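Probable manganase-dependent inorganic pyrophosphatase (Clostridium perfringens, PDB 3L2B) probably hydrolyses inorganic pyrophosphate to phosphate, its regulatory region of paired CBS domains and a DRTGG domain binding the activator diadenosine tetraphosphate. Local coordinates at residues A[18-30]-A[180-192]. Residues are numbered along the deposited sequence; the frame is centred on the assembly and turned at random.
Sequences APLAPEVSLKMAW and LIVQSLPVDYVMT
Leu-26 and Val-187 form the apolar centre where 18-30 meets 180-192. Their side chains run past each other in opposite directions, Leu-26 CD2 lying 4.0 Å from Val-187 CG1, while Leu-26 CD1 lies alongside Leu-185 CB and Val-190 comes up against both methyls. With CG1 anti to the carbonyl carbon (chi1 -69°), Val-187 presses that methyl tightly on Ala-29 CB (3.5 Å), and Leu-20 crosses the Val-187 side chain at about a right angle.

The surrounding backbones are a worked case of two chains held side by side by one beta bridge, Ser-25 with Pro-186, with a further amide-to-carbonyl bond on either side. In the bridge, Val-187 N donates to Val-24 O at 2.9 Å, nearly in line with the carbonyl, and Leu-26 N gives to Leu-185 O. Farther out, Lys-27 N reaches Gln-183 O (3.0 Å) and Asp-188 N meets a lone pair of Pro-22 O (3.1 Å). Two first-turn amides of helix 26-35 are thus satisfied across the contact, and Ser-25, the N-cap, takes the N-H of Met-28 on its OG at 3.0 Å.

Asn-81 of helix 79-85 ties the edge together, its ND2 bonding both Glu-23 O and Ser-184 O. Helix 56-64 and Leu-54 of strand 50-55 close over Val-190. The contact joins helix 26-35 of the first CBS domain to the chain running from helix 174-180 to Thr-192, which touches the bound diadenosine tetraphosphate.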
loop_
_atom_site.group_PDB
_atom_site.type_symbol
_atom_site.label_atom_id
_atom_site.label_comp_id
_atom_site.label_asym_id
_atom_site.label_seq_id
_atom_site.Cartn_x
_atom_site.Cartn_y
_atom_site.Cartn_z
ATOM N N ALA A 18 -20.896 13.163 0.273
ATOM C CA ALA A 18 -21.621 11.941 0.627
ATOM C C ALA A 18 -20.645 11.004 1.342
ATOM O O ALA A 18 -19.618 10.657 0.785
ATOM C CB ALA A 18 -22.213 11.255 -0.627
ATOM N N PRO A 19 -20.943 10.636 2.591
ATOM C CA PRO A 19 -20.015 9.782 3.361
ATOM C C PRO A 19 -19.996 8.339 2.934
ATOM O O PRO A 19 -20.943 7.851 2.356
ATOM C CB PRO A 19 -20.535 9.875 4.795
ATOM C CG PRO A 19 -21.944 10.390 4.686
ATOM C CD PRO A 19 -22.096 11.095 3.387
ATOM N N LEU A 20 -18.887 7.679 3.228
ATOM C CA LEU A 20 -18.744 6.251 2.987
ATOM C C LEU A 20 -19.442 5.421 4.058
ATOM O O LEU A 20 -19.407 5.737 5.251
ATOM C CB LEU A 20 -17.259 5.875 2.984
ATOM C CG LEU A 20 -16.432 6.512 1.873
ATOM C CD1 LEU A 20 -15.002 6.086 1.984
ATOM C CD2 LEU A 20 -17.002 6.145 0.488
ATOM N N ALA A 21 -20.048 4.331 3.612
ATOM C CA ALA A 21 -20.515 3.273 4.511
ATOM C C ALA A 21 -19.279 2.598 5.086
ATOM O O ALA A 21 -18.252 2.558 4.432
ATOM C CB ALA A 21 -21.395 2.251 3.765
ATOM N N PRO A 22 -19.360 2.091 6.321
ATOM C CA PRO A 22 -18.137 1.600 6.987
ATOM C C PRO A 22 -17.526 0.311 6.423
ATOM O O PRO A 22 -16.328 -0.001 6.672
ATOM C CB PRO A 22 -18.584 1.357 8.440
ATOM C CG PRO A 22 -20.106 1.266 8.403
ATOM C CD PRO A 22 -20.574 1.981 7.163
ATOM N N GLU A 23 -18.349 -0.428 5.697
ATOM C CA GLU A 23 -17.986 -1.754 5.195
ATOM C C GLU A 23 -17.352 -1.657 3.814
ATOM O O GLU A 23 -16.838 -2.633 3.273
ATOM C CB GLU A 23 -19.195 -2.697 5.161
ATOM C CG GLU A 23 -20.233 -2.396 4.059
ATOM C CD GLU A 23 -21.355 -1.428 4.486
ATOM O OE1 GLU A 23 -21.405 -0.987 5.673
ATOM O OE2 GLU A 23 -22.199 -1.119 3.610
ATOM N N VAL A 24 -17.402 -0.463 3.254
ATOM C CA VAL A 24 -16.883 -0.193 1.914
ATOM C C VAL A 24 -15.368 -0.469 1.878
ATOM O O VAL A 24 -14.656 -0.153 2.823
ATOM C CB VAL A 24 -17.150 1.276 1.517
ATOM C CG1 VAL A 24 -16.235 1.689 0.420
ATOM C CG2 VAL A 24 -18.640 1.478 1.112
ATOM N N SER A 25 -14.897 -1.096 0.815
ATOM C CA SER A 25 -13.457 -1.482 0.694
ATOM C C SER A 25 -12.547 -0.278 0.499
ATOM O O SER A 25 -12.965 0.745 -0.049
ATOM C CB SER A 25 -13.223 -2.408 -0.492
ATOM O OG SER A 25 -13.384 -1.682 -1.684
ATOM N N LEU A 26 -11.293 -0.437 0.897
ATOM C CA LEU A 26 -10.257 0.602 0.654
ATOM C C LEU A 26 -10.126 0.945 -0.803
ATOM O O LEU A 26 -9.885 2.102 -1.169
ATOM C CB LEU A 26 -8.903 0.162 1.143
ATOM C CG LEU A 26 -8.759 0.019 2.646
ATOM C CD1 LEU A 26 -7.269 -0.257 3.000
ATOM C CD2 LEU A 26 -9.307 1.227 3.368
ATOM N N LYS A 27 -10.313 -0.065 -1.638
ATOM C CA LYS A 27 -10.220 0.129 -3.085
ATOM C C LYS A 27 -11.298 1.092 -3.578
ATOM O O LYS A 27 -11.038 2.018 -4.353
ATOM C CB LYS A 27 -10.408 -1.198 -3.812
ATOM C CG LYS A 27 -10.071 -1.144 -5.293
ATOM C CD LYS A 27 -11.070 -1.951 -6.117
ATOM C CE LYS A 27 -10.601 -2.141 -7.560
ATOM N NZ LYS A 27 -11.684 -2.700 -8.447
ATOM N N MET A 28 -12.531 0.791 -3.183
ATOM C CA MET A 28 -13.699 1.600 -3.582
ATOM C C MET A 28 -13.622 2.975 -2.992
ATOM O O MET A 28 -14.062 3.936 -3.599
ATOM C CB MET A 28 -15.024 0.955 -3.136
ATOM C CG MET A 28 -15.479 -0.267 -3.963
ATOM S SD MET A 28 -17.127 -0.916 -3.456
ATOM C CE MET A 28 -16.761 -1.828 -1.927
ATOM N N ALA A 29 -13.080 3.059 -1.780
ATOM C CA ALA A 29 -13.003 4.331 -1.077
ATOM C C ALA A 29 -12.068 5.229 -1.883
ATOM O O ALA A 29 -12.385 6.380 -2.186
ATOM C CB ALA A 29 -12.505 4.156 0.384
ATOM N N TRP A 30 -10.939 4.663 -2.281
ATOM C CA TRP A 30 -9.905 5.434 -2.962
ATOM C C TRP A 30 -10.333 5.897 -4.342
ATOM O O TRP A 30 -10.014 7.015 -4.749
ATOM C CB TRP A 30 -8.584 4.649 -3.021
ATOM C CG TRP A 30 -7.607 5.203 -3.979
ATOM C CD1 TRP A 30 -7.291 4.686 -5.180
ATOM C CD2 TRP A 30 -6.830 6.399 -3.832
ATOM N NE1 TRP A 30 -6.357 5.465 -5.797
ATOM C CE2 TRP A 30 -6.046 6.523 -4.990
ATOM C CE3 TRP A 30 -6.707 7.361 -2.827
ATOM C CZ2 TRP A 30 -5.134 7.573 -5.184
ATOM C CZ3 TRP A 30 -5.815 8.410 -3.016
ATOM C CH2 TRP A 30 -5.042 8.508 -4.192
ATOM N N LEU A 180 -2.778 -7.117 -3.861
ATOM C CA LEU A 180 -4.084 -6.453 -3.954
ATOM C C LEU A 180 -5.032 -6.721 -2.803
ATOM O O LEU A 180 -5.923 -5.928 -2.528
ATOM C CB LEU A 180 -4.822 -6.912 -5.207
ATOM C CG LEU A 180 -4.324 -6.460 -6.564
ATOM C CD1 LEU A 180 -5.017 -7.307 -7.667
ATOM C CD2 LEU A 180 -4.603 -4.958 -6.766
ATOM N N ILE A 181 -4.869 -7.863 -2.154
ATOM C CA ILE A 181 -5.893 -8.345 -1.245
ATOM C C ILE A 181 -6.108 -7.410 -0.044
ATOM O O ILE A 181 -7.247 -7.339 0.489
ATOM C CB ILE A 181 -5.630 -9.792 -0.777
ATOM C CG1 ILE A 181 -6.944 -10.397 -0.286
ATOM C CG2 ILE A 181 -4.531 -9.788 0.274
ATOM C CD1 ILE A 181 -6.856 -11.836 0.179
ATOM N N VAL A 182 -5.083 -6.643 0.357
ATOM C CA VAL A 182 -5.261 -5.718 1.514
ATOM C C VAL A 182 -6.140 -4.503 1.168
ATOM O O VAL A 182 -6.659 -3.819 2.054
ATOM C CB VAL A 182 -3.972 -5.233 2.128
ATOM C CG1 VAL A 182 -3.179 -6.460 2.630
ATOM C CG2 VAL A 182 -3.144 -4.388 1.121
ATOM N N GLN A 183 -6.357 -4.302 -0.120
ATOM C CA GLN A 183 -7.201 -3.217 -0.588
ATOM C C GLN A 183 -8.683 -3.557 -0.388
ATOM O O GLN A 183 -9.562 -2.771 -0.658
ATOM C CB GLN A 183 -6.932 -2.951 -2.071
ATOM C CG GLN A 183 -5.434 -2.666 -2.373
ATOM C CD GLN A 183 -5.236 -2.204 -3.792
ATOM O OE1 GLN A 183 -6.205 -1.955 -4.495
ATOM N NE2 GLN A 183 -3.979 -2.099 -4.228
ATOM N N SER A 184 -8.940 -4.750 0.096
ATOM C CA SER A 184 -10.291 -5.212 0.262
ATOM C C SER A 184 -10.787 -4.884 1.670
ATOM O O SER A 184 -11.980 -4.972 1.942
ATOM C CB SER A 184 -10.354 -6.725 -0.023
ATOM O OG SER A 184 -9.836 -7.390 1.076
ATOM N N LEU A 185 -9.868 -4.462 2.544
ATOM C CA LEU A 185 -10.206 -4.090 3.926
ATOM C C LEU A 185 -11.337 -3.046 4.021
ATOM O O LEU A 185 -11.338 -2.042 3.299
ATOM C CB LEU A 185 -8.994 -3.515 4.675
ATOM C CG LEU A 185 -7.824 -4.467 4.946
ATOM C CD1 LEU A 185 -6.658 -3.748 5.632
ATOM C CD2 LEU A 185 -8.275 -5.609 5.759
ATOM N N PRO A 186 -12.267 -3.232 4.966
ATOM C CA PRO A 186 -13.288 -2.179 5.123
ATOM C C PRO A 186 -12.744 -0.919 5.740
ATOM O O PRO A 186 -11.894 -0.976 6.613
ATOM C CB PRO A 186 -14.316 -2.815 6.078
ATOM C CG PRO A 186 -13.518 -3.800 6.914
ATOM C CD PRO A 186 -12.358 -4.266 6.000
ATOM N N VAL A 187 -13.249 0.225 5.287
ATOM C CA VAL A 187 -12.695 1.493 5.721
ATOM C C VAL A 187 -12.721 1.619 7.246
ATOM O O VAL A 187 -11.813 2.245 7.822
ATOM C CB VAL A 187 -13.356 2.728 5.027
ATOM C CG1 VAL A 187 -12.977 2.778 3.518
ATOM C CG2 VAL A 187 -14.830 2.709 5.208
ATOM N N ASP A 188 -13.704 1.000 7.915
ATOM C CA ASP A 188 -13.836 1.178 9.376
ATOM C C ASP A 188 -12.753 0.468 10.155
ATOM O O ASP A 188 -12.551 0.751 11.332
ATOM C CB ASP A 188 -15.235 0.820 9.921
ATOM C CG ASP A 188 -15.504 -0.678 9.958
ATOM O OD1 ASP A 188 -16.444 -1.076 10.644
ATOM O OD2 ASP A 188 -14.821 -1.448 9.261
ATOM N N TYR A 189 -12.014 -0.423 9.502
ATOM C CA TYR A 189 -10.837 -0.989 10.166
ATOM C C TYR A 189 -9.680 -0.010 10.155
ATOM O O TYR A 189 -8.831 -0.029 11.030
ATOM C CB TYR A 189 -10.373 -2.269 9.508
ATOM C CG TYR A 189 -9.216 -2.949 10.240
ATOM C CD1 TYR A 189 -9.390 -3.484 11.505
ATOM C CD2 TYR A 189 -7.958 -3.056 9.655
ATOM C CE1 TYR A 189 -8.339 -4.149 12.170
ATOM C CE2 TYR A 189 -6.888 -3.700 10.319
ATOM C CZ TYR A 189 -7.088 -4.251 11.568
ATOM O OH TYR A 189 -6.050 -4.894 12.222
ATOM N N VAL A 190 -9.692 0.859 9.159
ATOM C CA VAL A 190 -8.514 1.682 8.796
ATOM C C VAL A 190 -8.657 3.157 9.177
ATOM O O VAL A 190 -7.706 3.844 9.491
ATOM C CB VAL A 190 -8.263 1.539 7.274
ATOM C CG1 VAL A 190 -7.500 2.732 6.702
ATOM C CG2 VAL A 190 -7.523 0.260 7.016
ATOM N N MET A 191 -9.890 3.616 9.171
ATOM C CA MET A 191 -10.206 5.025 9.350
ATOM C C MET A 191 -9.782 5.528 10.716
ATOM O O MET A 191 -9.701 4.783 11.684
ATOM C CB MET A 191 -11.720 5.252 9.152
ATOM C CG MET A 191 -12.573 4.761 10.330
ATOM S SD MET A 191 -14.350 4.649 9.982
ATOM C CE MET A 191 -14.811 3.945 11.574
ATOM N N THR A 192 -9.530 6.822 10.775
ATOM C CA THR A 192 -9.379 7.522 12.057
ATOM C C THR A 192 -10.727 7.503 12.797
ATOM O O THR A 192 -11.725 7.962 12.266
ATOM C CB THR A 192 -8.916 9.014 11.844
ATOM O OG1 THR A 192 -7.731 9.057 11.023
ATOM C CG2 THR A 192 -8.650 9.712 13.196
#